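PDB 2DXQ: acetyltransferase, which probably transfers an acetyl group from acetyl-coenzyme A to an acceptor substrate. Local coordinates for the interface of chains A and B. Sequence-based numbering; all coordinates share one arbitrary frame. Chains: chain A/B, Acetyltransferase.

Contact 1: the interface of chains A and B. Residues chain A 141-143; chain B 122-125, 130.
B:Arg124 lies across the backbone of A:Asn141, and its side chain touches chain A from CB to the guanidinium NH1. CB starts at the hydroxyl of A:Thr143, 3.7 Å from OG1. CG, placed between the backbone N and the carbonyl carbon (chi1 60°), turns towards A:Asn141, and the chain then runs extended to NE. CD passes the A:Asn141 carbonyl at 3.6 Å from O. At the tip the guanidinium lies flat over A:Asn141, whose CB sits over the centre of one face, 3.8 Å from CZ. This is packing of a plane on a methylene group. The backbones are joined as an antiparallel pair. A:Thr143 N donates to B:Thr122 O at 2.8 Å, and B:Thr122 N donates back to A:Thr143 O at 3.0 Å. Water 1 joins A:Asn141 O, the A:Lys142 ammonium NZ and B:Arg124 N, linking the two chains beside the last strand pair. On the other flank A:Thr143 CG2 rests 3.7 Å from the ring atom CE1 of B:His130, the two side chains crossing at about a right angle. That ring is held by its own chain, since NE2 donates in the ring plane to B:Gly123 O at 2.9 Å. The site joins the start of strand 143-148 of chain A to the end of strand 117-123 of chain B, making one sheet continue across a probable dimer.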
ATOM      1  N   ASN A 141       6.144 -14.653   2.362  1.00 16.72           N
ATOM      2  CA  ASN A 141       7.355 -14.732   1.544  1.00 17.39           C
ATOM      3  C   ASN A 141       7.936 -13.386   1.177  1.00 17.33           C
ATOM      4  O   ASN A 141       8.720 -13.280   0.229  1.00 18.07           O
ATOM      5  CB  ASN A 141       7.121 -15.590   0.299  1.00 17.48           C
ATOM      6  CG  ASN A 141       6.035 -15.045  -0.596  1.00 19.40           C
ATOM      7  OD1 ASN A 141       5.542 -13.928  -0.404  1.00 20.22           O
ATOM      8  ND2 ASN A 141       5.646 -15.842  -1.592  1.00 21.65           N
ATOM      9  N   LYS A 142       7.536 -12.356   1.919  1.00 17.05           N
ATOM     10  CA  LYS A 142       8.110 -11.018   1.764  1.00 16.33           C
ATOM     11  C   LYS A 142       8.467 -10.439   3.126  1.00 15.42           C
ATOM     12  O   LYS A 142       7.908 -10.840   4.152  1.00 14.50           O
ATOM     13  CB  LYS A 142       7.158 -10.069   1.017  1.00 17.59           C
ATOM     14  CG  LYS A 142       6.799 -10.512  -0.406  1.00 19.63           C
ATOM     15  CD  LYS A 142       8.037 -10.586  -1.320  1.00 25.88           C
ATOM     16  CE  LYS A 142       7.700 -11.247  -2.656  1.00 27.55           C
ATOM     17  NZ  LYS A 142       8.931 -11.578  -3.433  1.00 32.14           N
ATOM     18  N   THR A 143       9.415  -9.511   3.134  1.00 14.18           N
ATOM     19  CA  THR A 143       9.911  -8.939   4.380  1.00 14.44           C
ATOM     20  C   THR A 143       9.481  -7.479   4.495  1.00 14.26           C
ATOM     21  O   THR A 143       9.701  -6.680   3.579  1.00 13.87           O
ATOM     22  CB  THR A 143      11.443  -9.118   4.469  1.00 15.27           C
ATOM     23  OG1 THR A 143      11.716 -10.529   4.502  1.00 16.14           O
ATOM     24  CG2 THR A 143      12.036  -8.473   5.748  1.00 16.92           C
TER
ATOM     25  N   THR B 122       9.646  -5.979   0.682  1.00 16.11           N
ATOM     26  CA  THR B 122      10.688  -6.370  -0.247  1.00 16.24           C
ATOM     27  C   THR B 122      10.907  -7.892  -0.213  1.00 16.27           C
ATOM     28  O   THR B 122      10.324  -8.585   0.619  1.00 15.12           O
ATOM     29  CB  THR B 122      11.979  -5.593   0.042  1.00 17.61           C
ATOM     30  OG1 THR B 122      12.862  -5.691  -1.090  1.00 19.62           O
ATOM     31  CG2 THR B 122      12.633  -6.120   1.323  1.00 17.26           C
ATOM     32  N   GLY B 123      11.741  -8.394  -1.123  1.00 16.00           N
ATOM     33  CA  GLY B 123      12.038  -9.837  -1.192  1.00 16.70           C
ATOM     34  C   GLY B 123      12.666 -10.324   0.098  1.00 17.91           C
ATOM     35  O   GLY B 123      13.353  -9.564   0.791  1.00 17.35           O
ATOM     36  N   ARG B 124      12.429 -11.582   0.437  1.00 18.08           N
ATOM     37  CA  ARG B 124      12.992 -12.119   1.668  1.00 18.84           C
ATOM     38  C   ARG B 124      14.445 -12.513   1.461  1.00 18.84           C
ATOM     39  O   ARG B 124      14.874 -12.762   0.321  1.00 19.15           O
ATOM     40  CB  ARG B 124      12.179 -13.309   2.155  1.00 19.51           C
ATOM     41  CG  ARG B 124      12.116 -14.463   1.165  1.00 21.81           C
ATOM     42  CD  ARG B 124      11.180 -15.516   1.696  1.00 27.82           C
ATOM     43  NE  ARG B 124      10.991 -16.596   0.739  1.00 32.43           N
ATOM     44  CZ  ARG B 124      10.234 -17.665   0.963  1.00 34.54           C
ATOM     45  NH1 ARG B 124       9.587 -17.803   2.118  1.00 35.20           N
ATOM     46  NH2 ARG B 124      10.118 -18.594   0.024  1.00 36.20           N
ATOM     47  N   HIS B 125      15.203 -12.527   2.558  1.00 18.47           N
ATOM     48  CA  HIS B 125      16.552 -13.095   2.573  1.00 18.78           C
ATOM     49  C   HIS B 125      17.474 -12.462   1.554  1.00 19.43           C
ATOM     50  O   HIS B 125      18.240 -13.144   0.871  1.00 19.69           O
ATOM     51  CB  HIS B 125      16.454 -14.622   2.415  1.00 18.98           C
ATOM     52  CG  HIS B 125      15.407 -15.228   3.290  1.00 17.86           C
ATOM     53  ND1 HIS B 125      14.532 -16.201   2.854  1.00 20.12           N
ATOM     54  CD2 HIS B 125      15.073 -14.973   4.575  1.00 16.01           C
ATOM     55  CE1 HIS B 125      13.711 -16.520   3.838  1.00 16.72           C
ATOM     56  NE2 HIS B 125      14.012 -15.785   4.890  1.00 21.47           N
ATOM     57  N   HIS B 130      18.159  -5.487   2.292  1.00 12.90           N
ATOM     58  CA  HIS B 130      17.742  -5.171   3.671  1.00 12.37           C
ATOM     59  C   HIS B 130      18.687  -4.190   4.357  1.00 12.68           C
ATOM     60  O   HIS B 130      18.247  -3.316   5.087  1.00 12.07           O
ATOM     61  CB  HIS B 130      17.599  -6.459   4.498  1.00 12.30           C
ATOM     62  CG  HIS B 130      16.536  -7.383   3.988  1.00 11.41           C
ATOM     63  ND1 HIS B 130      16.151  -8.517   4.671  1.00 12.28           N
ATOM     64  CD2 HIS B 130      15.763  -7.335   2.871  1.00 12.78           C
ATOM     65  CE1 HIS B 130      15.194  -9.133   3.995  1.00 13.62           C
ATOM     66  NE2 HIS B 130      14.937  -8.435   2.900  1.00 14.73           N
TER
HETATM   67  O   HOH W   1      10.908 -13.039  -1.516  1.00 39.16           O

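Contact 2: the interface of chains A and B. Residues chain A 38, 41-42, 45; chain B 72-74, 78.
A:Val41 and A:Met45, one turn apart on helix 35-47, press against the segment B:Pro72 to B:Leu74. Carbon packing centres on the isobutyl group of B:Leu74, whose two methyls part over the helix. CD2 reaches A:Val41 CG1 at 3.7 Å and also meets the methyl CB of A:Ala38 at 4.0 Å. CD1 points to the ring of A:Phe42, 4.1 Å from its CD1, a looser touch. The pyrrolidine of B:Pro72 packs by CB against A:Met45 CG at 3.8 Å, and B:Ala78 adds its methyl beside A:Val41 CG2. Selenium contacts form a second kind. A:Met45 is modelled as selenomethionine, and its SE lies 3.7 Å from B:Leu74 CG and 4.1 Å from B:Asn73 CA. The chain runs straight through chi2 and bends at chi3 (81°), which brings the CE methyl towards the carbonyl of B:Pro72, 3.7 Å from O. Carbon against a polar backbone is the third kind: A:Val41 CG1, anti to the backbone N (chi1 174°), comes to 3.4 Å from B:Asn73 O. Its branch therefore bridges a peptide group and the B:Leu74 methyl. The side chains interlock by shape, with B:Leu74 set among A:Ala38, A:Val41, A:Phe42 and A:Met45. The site is an apolar helix-to-loop patch that presumably steadies the relative placement of the two subunits, well away from the exchanged strands.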
ATOM      1  N   ALA A  38     -14.518  12.434  11.859  1.00 14.47           N
ATOM      2  CA  ALA A  38     -14.034  11.490  10.868  1.00 14.16           C
ATOM      3  C   ALA A  38     -14.622  11.700   9.480  1.00 14.42           C
ATOM      4  O   ALA A  38     -14.178  11.075   8.527  1.00 14.48           O
ATOM      5  CB  ALA A  38     -14.273  10.025  11.362  1.00 14.11           C
ATOM      6  N   VAL A  41     -12.242  12.869   6.211  1.00 14.49           N
ATOM      7  CA  VAL A  41     -11.366  11.779   5.745  1.00 14.15           C
ATOM      8  C   VAL A  41     -12.175  10.614   5.165  1.00 14.20           C
ATOM      9  O   VAL A  41     -11.814  10.069   4.116  1.00 13.64           O
ATOM     10  CB  VAL A  41     -10.371  11.305   6.838  1.00 13.82           C
ATOM     11  CG1 VAL A  41      -9.602  10.086   6.353  1.00 16.24           C
ATOM     12  CG2 VAL A  41      -9.386  12.409   7.136  1.00 14.42           C
ATOM     13  N   PHE A  42     -13.287  10.249   5.811  1.00 14.11           N
ATOM     14  CA  PHE A  42     -14.134   9.177   5.270  1.00 15.51           C
ATOM     15  C   PHE A  42     -14.603   9.502   3.841  1.00 15.53           C
ATOM     16  O   PHE A  42     -14.562   8.649   2.940  1.00 15.75           O
ATOM     17  CB  PHE A  42     -15.324   8.881   6.204  1.00 15.17           C
ATOM     18  CG  PHE A  42     -16.132   7.670   5.804  1.00 15.71           C
ATOM     19  CD1 PHE A  42     -15.514   6.435   5.630  1.00 16.60           C
ATOM     20  CD2 PHE A  42     -17.508   7.766   5.616  1.00 16.92           C
ATOM     21  CE1 PHE A  42     -16.262   5.310   5.264  1.00 18.05           C
ATOM     22  CE2 PHE A  42     -18.267   6.631   5.246  1.00 18.72           C
ATOM     23  CZ  PHE A  42     -17.627   5.414   5.078  1.00 17.65           C
HETATM   24  N   MSE A  45     -11.855   9.030   1.454  1.00 16.78           N
HETATM   25  CA  MSE A  45     -11.662   7.598   1.230  1.00 17.82           C
HETATM   26  C   MSE A  45     -12.659   7.054   0.215  1.00 17.31           C
HETATM   27  O   MSE A  45     -12.294   6.299  -0.700  1.00 16.09           O
HETATM   28  CB  MSE A  45     -11.768   6.829   2.552  1.00 17.51           C
HETATM   29  CG  MSE A  45     -10.595   7.104   3.489  1.00 17.54           C
HETATM   30 SE   MSE A  45     -10.702   6.114   5.142  1.00 22.85          SE
HETATM   31  CE  MSE A  45      -9.987   4.423   4.475  1.00 21.65           C
TER
ATOM     32  N   PRO B  72      -5.318   7.851   2.530  1.00 13.42           N
ATOM     33  CA  PRO B  72      -6.178   8.399   3.577  1.00 13.79           C
ATOM     34  C   PRO B  72      -6.624   7.274   4.501  1.00 13.48           C
ATOM     35  O   PRO B  72      -6.733   6.100   4.061  1.00 13.24           O
ATOM     36  CB  PRO B  72      -7.378   8.966   2.810  1.00 14.21           C
ATOM     37  CG  PRO B  72      -7.438   8.169   1.539  1.00 14.33           C
ATOM     38  CD  PRO B  72      -5.981   7.824   1.210  1.00 13.97           C
ATOM     39  N   ASN B  73      -6.887   7.626   5.755  1.00 13.19           N
ATOM     40  CA  ASN B  73      -6.993   6.639   6.806  1.00 13.61           C
ATOM     41  C   ASN B  73      -7.710   7.174   8.034  1.00 13.76           C
ATOM     42  O   ASN B  73      -7.529   8.336   8.395  1.00 13.61           O
ATOM     43  CB  ASN B  73      -5.562   6.235   7.198  1.00 13.67           C
ATOM     44  CG  ASN B  73      -5.526   5.278   8.363  1.00 16.32           C
ATOM     45  OD1 ASN B  73      -6.138   4.215   8.315  1.00 16.29           O
ATOM     46  ND2 ASN B  73      -4.835   5.663   9.429  1.00 15.08           N
ATOM     47  N   LEU B  74      -8.465   6.310   8.706  1.00 13.70           N
ATOM     48  CA  LEU B  74      -9.222   6.701   9.892  1.00 14.82           C
ATOM     49  C   LEU B  74      -8.628   6.305  11.224  1.00 15.03           C
ATOM     50  O   LEU B  74      -9.020   6.864  12.249  1.00 16.55           O
ATOM     51  CB  LEU B  74     -10.657   6.179   9.812  1.00 14.49           C
ATOM     52  CG  LEU B  74     -11.524   6.793   8.717  1.00 15.95           C
ATOM     53  CD1 LEU B  74     -12.866   6.121   8.746  1.00 18.00           C
ATOM     54  CD2 LEU B  74     -11.665   8.308   8.906  1.00 18.03           C
ATOM     55  N   ALA B  78      -7.069   9.524  12.490  1.00 16.99           N
ATOM     56  CA  ALA B  78      -7.233   9.783  11.069  1.00 16.47           C
ATOM     57  C   ALA B  78      -5.990  10.371  10.378  1.00 16.39           C
ATOM     58  O   ALA B  78      -6.108  11.153   9.443  1.00 16.53           O
ATOM     59  CB  ALA B  78      -8.493  10.625  10.789  1.00 17.12           C
TER

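Contact 3: the interface of chains A and B. Residues chain A 117-119, 142; chain B 85, 146-148.
B:Gln146 threads its extended side chain between the lysine chains A:Lys117 and A:Lys142. CG stands anti to the backbone N (chi1 -176°), which directs the amide into this gap. CD lies 3.7 Å from the methylene CD of A:Lys117 and 3.8 Å from CE of A:Lys142, so aliphatic stretches of both lysines clasp the amide. OE1 also comes to 3.3 Å from CG of A:Met119, a selenomethionine whose side chain runs alongside in the same direction. A:Lys117, extended beyond CG, carries its ammonium past the glutamine, while its CB meets CG of B:Arg148. NZ lies 4.2 Å from OE2 of the B:Glu85 carboxylate, too far for direct contact but near enough that the opposite charges may attract. The same OE2 approaches SE of A:Met119 at 3.6 Å. Beneath the side chains, A:Val118 and B:Ile147 pair as antiparallel strands. A:Val118 N donates to B:Ile147 O at 2.8 Å, and B:Ile147 N donates back to A:Val118 O. On the opposite side of the sheet from B:Gln146, A:Val118 CB faces B:Ile147 CG2. Water 2 ties the ammonium to the amide, lying between A:Lys117 NZ and B:Gln146 OE1, 2.8 Å from the latter.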
ATOM      1  N   LYS A 117      -0.491  -9.082  -7.941  1.00 15.38           N
ATOM      2  CA  LYS A 117      -0.203  -9.492  -6.578  1.00 14.79           C
ATOM      3  C   LYS A 117      -1.026  -8.660  -5.598  1.00 14.22           C
ATOM      4  O   LYS A 117      -1.476  -7.549  -5.921  1.00 14.28           O
ATOM      5  CB  LYS A 117       1.291  -9.350  -6.263  1.00 14.80           C
ATOM      6  CG  LYS A 117       1.759  -7.910  -6.196  1.00 15.23           C
ATOM      7  CD  LYS A 117       3.254  -7.806  -5.866  1.00 16.52           C
ATOM      8  CE  LYS A 117       3.722  -6.384  -6.126  1.00 19.22           C
ATOM      9  NZ  LYS A 117       5.146  -6.180  -5.690  1.00 23.88           N
ATOM     10  N   VAL A 118      -1.250  -9.224  -4.423  1.00 13.44           N
ATOM     11  CA  VAL A 118      -1.861  -8.501  -3.314  1.00 12.65           C
ATOM     12  C   VAL A 118      -0.915  -8.640  -2.120  1.00 12.94           C
ATOM     13  O   VAL A 118      -0.506  -9.744  -1.803  1.00 12.05           O
ATOM     14  CB  VAL A 118      -3.263  -9.065  -2.965  1.00 13.07           C
ATOM     15  CG1 VAL A 118      -3.893  -8.253  -1.823  1.00 13.85           C
ATOM     16  CG2 VAL A 118      -4.170  -9.012  -4.196  1.00 13.75           C
HETATM   17  N   MSE A 119      -0.601  -7.525  -1.463  1.00 13.14           N
HETATM   18  CA  MSE A 119       0.356  -7.529  -0.350  1.00 15.04           C
HETATM   19  C   MSE A 119      -0.296  -7.092   0.954  1.00 13.44           C
HETATM   20  O   MSE A 119      -1.273  -6.341   0.955  1.00 12.15           O
HETATM   21  CB  MSE A 119       1.522  -6.585  -0.671  1.00 14.46           C
HETATM   22  CG  MSE A 119       2.383  -7.088  -1.813  1.00 17.03           C
HETATM   23 SE   MSE A 119       3.621  -5.682  -2.378  1.00 23.75          SE
HETATM   24  CE  MSE A 119       2.342  -4.552  -3.262  1.00 21.75           C
ATOM     25  N   LYS A 142       7.536 -12.356   1.919  1.00 17.05           N
ATOM     26  CA  LYS A 142       8.110 -11.018   1.764  1.00 16.33           C
ATOM     27  C   LYS A 142       8.467 -10.439   3.126  1.00 15.42           C
ATOM     28  O   LYS A 142       7.908 -10.840   4.152  1.00 14.50           O
ATOM     29  CB  LYS A 142       7.158 -10.069   1.017  1.00 17.59           C
ATOM     30  CG  LYS A 142       6.799 -10.512  -0.406  1.00 19.63           C
ATOM     31  CD  LYS A 142       8.037 -10.586  -1.320  1.00 25.88           C
ATOM     32  CE  LYS A 142       7.700 -11.247  -2.656  1.00 27.55           C
ATOM     33  NZ  LYS A 142       8.931 -11.578  -3.433  1.00 32.14           N
TER
ATOM     34  N   GLU B  85       7.115   2.017  -3.234  1.00 15.42           N
ATOM     35  CA  GLU B  85       7.203   0.921  -4.177  1.00 15.86           C
ATOM     36  C   GLU B  85       8.147   1.218  -5.335  1.00 16.41           C
ATOM     37  O   GLU B  85       8.486   2.370  -5.581  1.00 16.37           O
ATOM     38  CB  GLU B  85       5.825   0.578  -4.742  1.00 16.65           C
ATOM     39  CG  GLU B  85       5.084  -0.521  -3.979  1.00 18.89           C
ATOM     40  CD  GLU B  85       5.792  -1.877  -4.053  1.00 22.09           C
ATOM     41  OE1 GLU B  85       6.663  -2.067  -4.931  1.00 22.58           O
ATOM     42  OE2 GLU B  85       5.482  -2.752  -3.223  1.00 23.36           O
ATOM     43  N   GLN B 146       2.074 -12.070   0.858  1.00 12.55           N
ATOM     44  CA  GLN B 146       1.728 -11.769  -0.514  1.00 13.29           C
ATOM     45  C   GLN B 146       1.001 -12.939  -1.130  1.00 13.64           C
ATOM     46  O   GLN B 146       1.228 -14.076  -0.754  1.00 14.05           O
ATOM     47  CB  GLN B 146       3.008 -11.461  -1.312  1.00 13.63           C
ATOM     48  CG  GLN B 146       2.786 -11.045  -2.749  1.00 15.45           C
ATOM     49  CD  GLN B 146       4.022 -10.415  -3.349  1.00 19.51           C
ATOM     50  OE1 GLN B 146       4.495  -9.369  -2.882  1.00 21.79           O
ATOM     51  NE2 GLN B 146       4.565 -11.044  -4.367  1.00 20.02           N
ATOM     52  N   ILE B 147       0.118 -12.635  -2.066  1.00 14.54           N
ATOM     53  CA  ILE B 147      -0.500 -13.669  -2.900  1.00 16.20           C
ATOM     54  C   ILE B 147      -0.430 -13.166  -4.329  1.00 17.51           C
ATOM     55  O   ILE B 147      -0.576 -11.976  -4.587  1.00 17.12           O
ATOM     56  CB  ILE B 147      -1.948 -14.008  -2.443  1.00 15.80           C
ATOM     57  CG1 ILE B 147      -2.540 -15.176  -3.261  1.00 16.24           C
ATOM     58  CG2 ILE B 147      -2.859 -12.779  -2.485  1.00 16.51           C
ATOM     59  CD1 ILE B 147      -3.922 -15.638  -2.727  1.00 16.22           C
ATOM     60  N   ARG B 148      -0.185 -14.082  -5.258  1.00 20.18           N
ATOM     61  CA  ARG B 148       0.012 -13.718  -6.652  1.00 23.19           C
ATOM     62  C   ARG B 148      -0.960 -14.474  -7.555  1.00 24.12           C
ATOM     63  O   ARG B 148      -1.474 -15.529  -7.178  1.00 24.06           O
ATOM     64  CB  ARG B 148       1.456 -14.006  -7.068  1.00 23.53           C
ATOM     65  CG  ARG B 148       2.507 -13.197  -6.309  1.00 24.55           C
ATOM     66  CD  ARG B 148       3.938 -13.536  -6.743  1.00 26.06           C
ATOM     67  NE  ARG B 148       4.272 -12.951  -8.040  1.00 30.72           N
ATOM     68  CZ  ARG B 148       4.898 -11.787  -8.213  1.00 32.75           C
ATOM     69  NH1 ARG B 148       5.280 -11.058  -7.171  1.00 33.58           N
ATOM     70  NH2 ARG B 148       5.148 -11.346  -9.441  1.00 32.81           N
TER
HETATM   71  O   HOH W   2       6.553  -7.600  -3.424  1.00 40.48           O

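Contact 4: the interface of chains A and B. Residues chain A 123, 144-146; chain B 119, 139, 141-142.
A:Gln146 joins B:Val139 by a pair of antiparallel backbone bonds. A:Gln146 N donates to B:Val139 O at 2.9 Å, and B:Val139 N donates to A:Gln146 O at 2.8 Å. A further link from A:Gly144 N to B:Lys142 O is weak and strongly bent. Among the side chains, the A:Gln146 amide meets that of B:Asn141 with planes 77° apart. As modelled, OE1 of A:Gln146 faces OD1 of B:Asn141 at 2.9 Å, two oxygens that can only accept, so the amide orientation of one of them is doubtful; turning either over could allow a hydrogen bond. Carbon packing comes from B:Lys142, whose chain bends at chi2 (-78°) and then passes between two parts of chain A. Its CE lies 3.8 Å from A:Gln146 CD, and its CD lies 3.6 Å from A:Gly123 CA. Waters supply the rest: the B:Lys142 ammonium NZ binds water 4, which reaches A:Gly123 N, and water 5, which reaches the A:Gln146 amide at the atom modelled as OE1 (3.0 Å), a link as uncertain as the amide's orientation. Water 3 continues this chain from water 5 to A:Gly123 O and B:Asn141 O. In the fold, strand 143-148 of chain A lies between strands 117-123 and 139-141 of chain B, bridging to B:Met119 on one side and B:Val139 on the other.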
ATOM      1  N   GLY A 123       1.915  -6.070  11.998  1.00 22.67           N
ATOM      2  CA  GLY A 123       2.918  -5.790  13.026  1.00 25.47           C
ATOM      3  C   GLY A 123       2.568  -6.633  14.216  1.00 27.12           C
ATOM      4  O   GLY A 123       3.164  -6.499  15.303  1.00 27.68           O
ATOM      5  N   GLY A 144       8.842  -7.150   5.616  1.00 13.51           N
ATOM      6  CA  GLY A 144       8.279  -5.805   5.794  1.00 13.00           C
ATOM      7  C   GLY A 144       9.223  -4.854   6.495  1.00 13.43           C
ATOM      8  O   GLY A 144       9.929  -5.245   7.425  1.00 14.06           O
ATOM      9  N   PHE A 145       9.182  -3.590   6.073  1.00 13.54           N
ATOM     10  CA  PHE A 145       9.986  -2.528   6.648  1.00 13.04           C
ATOM     11  C   PHE A 145       9.109  -1.329   6.917  1.00 13.91           C
ATOM     12  O   PHE A 145       8.169  -1.054   6.165  1.00 14.14           O
ATOM     13  CB  PHE A 145      11.102  -2.119   5.678  1.00 12.86           C
ATOM     14  CG  PHE A 145      12.256  -3.086   5.655  1.00 12.15           C
ATOM     15  CD1 PHE A 145      13.282  -2.980   6.596  1.00 15.41           C
ATOM     16  CD2 PHE A 145      12.292  -4.112   4.721  1.00 12.22           C
ATOM     17  CE1 PHE A 145      14.352  -3.892   6.584  1.00 11.86           C
ATOM     18  CE2 PHE A 145      13.359  -5.019   4.696  1.00 14.40           C
ATOM     19  CZ  PHE A 145      14.377  -4.907   5.640  1.00 13.94           C
ATOM     20  N   GLN A 146       9.434  -0.605   7.976  1.00 13.80           N
ATOM     21  CA  GLN A 146       8.625   0.527   8.385  1.00 15.72           C
ATOM     22  C   GLN A 146       9.456   1.606   9.074  1.00 15.84           C
ATOM     23  O   GLN A 146      10.394   1.315   9.817  1.00 15.66           O
ATOM     24  CB  GLN A 146       7.519   0.011   9.324  1.00 15.91           C
ATOM     25  CG  GLN A 146       6.736   1.087   9.999  1.00 19.72           C
ATOM     26  CD  GLN A 146       5.858   0.530  11.104  1.00 21.52           C
ATOM     27  OE1 GLN A 146       6.246  -0.391  11.847  1.00 25.55           O
ATOM     28  NE2 GLN A 146       4.681   1.076  11.218  1.00 23.05           N
TER
HETATM   29  N   MSE B 119       5.703   2.482   4.975  1.00 14.84           N
HETATM   30  CA  MSE B 119       5.980   1.044   4.912  1.00 16.69           C
HETATM   31  C   MSE B 119       6.467   0.620   3.545  1.00 15.17           C
HETATM   32  O   MSE B 119       6.186   1.262   2.537  1.00 14.05           O
HETATM   33  CB  MSE B 119       4.721   0.236   5.262  1.00 16.44           C
HETATM   34  CG  MSE B 119       4.184   0.520   6.620  1.00 18.05           C
HETATM   35 SE   MSE B 119       2.507  -0.421   6.875  1.00 25.99          SE
HETATM   36  CE  MSE B 119       1.368   0.736   5.821  1.00 22.95           C
ATOM     37  N   VAL B 139      12.906   0.035   9.844  1.00 14.86           N
ATOM     38  CA  VAL B 139      13.000  -1.024  10.862  1.00 15.51           C
ATOM     39  C   VAL B 139      12.238  -2.245  10.352  1.00 15.27           C
ATOM     40  O   VAL B 139      11.141  -2.109   9.812  1.00 14.83           O
ATOM     41  CB  VAL B 139      12.405  -0.548  12.215  1.00 15.91           C
ATOM     42  CG1 VAL B 139      12.587  -1.624  13.310  1.00 16.41           C
ATOM     43  CG2 VAL B 139      13.087   0.759  12.665  1.00 18.13           C
ATOM     44  N   ASN B 141      10.129  -4.560  11.304  1.00 15.09           N
ATOM     45  CA  ASN B 141       9.210  -4.905  12.393  1.00 16.65           C
ATOM     46  C   ASN B 141       7.773  -5.116  11.932  1.00 16.94           C
ATOM     47  O   ASN B 141       6.830  -5.011  12.732  1.00 17.91           O
ATOM     48  CB  ASN B 141       9.270  -3.871  13.528  1.00 17.04           C
ATOM     49  CG  ASN B 141       8.904  -2.470  13.075  1.00 19.08           C
ATOM     50  OD1 ASN B 141       8.481  -2.235  11.930  1.00 19.17           O
ATOM     51  ND2 ASN B 141       9.098  -1.510  13.973  1.00 23.23           N
ATOM     52  N   LYS B 142       7.616  -5.375  10.639  1.00 16.69           N
ATOM     53  CA  LYS B 142       6.324  -5.774  10.084  1.00 16.75           C
ATOM     54  C   LYS B 142       6.528  -7.075   9.339  1.00 15.74           C
ATOM     55  O   LYS B 142       7.517  -7.223   8.623  1.00 15.70           O
ATOM     56  CB  LYS B 142       5.802  -4.711   9.114  1.00 16.88           C
ATOM     57  CG  LYS B 142       5.341  -3.392   9.748  1.00 20.02           C
ATOM     58  CD  LYS B 142       3.951  -3.533  10.372  1.00 22.17           C
ATOM     59  CE  LYS B 142       3.255  -2.181  10.551  1.00 24.99           C
ATOM     60  NZ  LYS B 142       2.313  -2.242  11.708  1.00 26.01           N
TER
HETATM   61  O   HOH W   3       5.505  -4.351  14.784  1.00 39.11           O
HETATM   62  O   HOH W   4       0.208  -4.001  12.193  1.00 39.84           O
HETATM   63  O   HOH W   5       4.422  -1.626  13.951  1.00 40.15           O

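Contacts 1, 3 and 4 form one continuous area: contacts 1 and 3 share A:Lys142, and the C-alpha centres of contact 1 lie about 11 Å from those of both contact 3 and contact 4. Contacts 3 and 4 are about 15 Å apart. Together they show strand 143-148 exchanged in both directions, each copy pairing with strand 117-123 (117-122 in chain A) of its partner. Contact 2 stands apart, about 30 Å from contact 1 and 22 Å from contact 4, and brings in helix 35-47. With two-fold twins of every contact, this suggests a stable dimer, although the structure alone does not prove it.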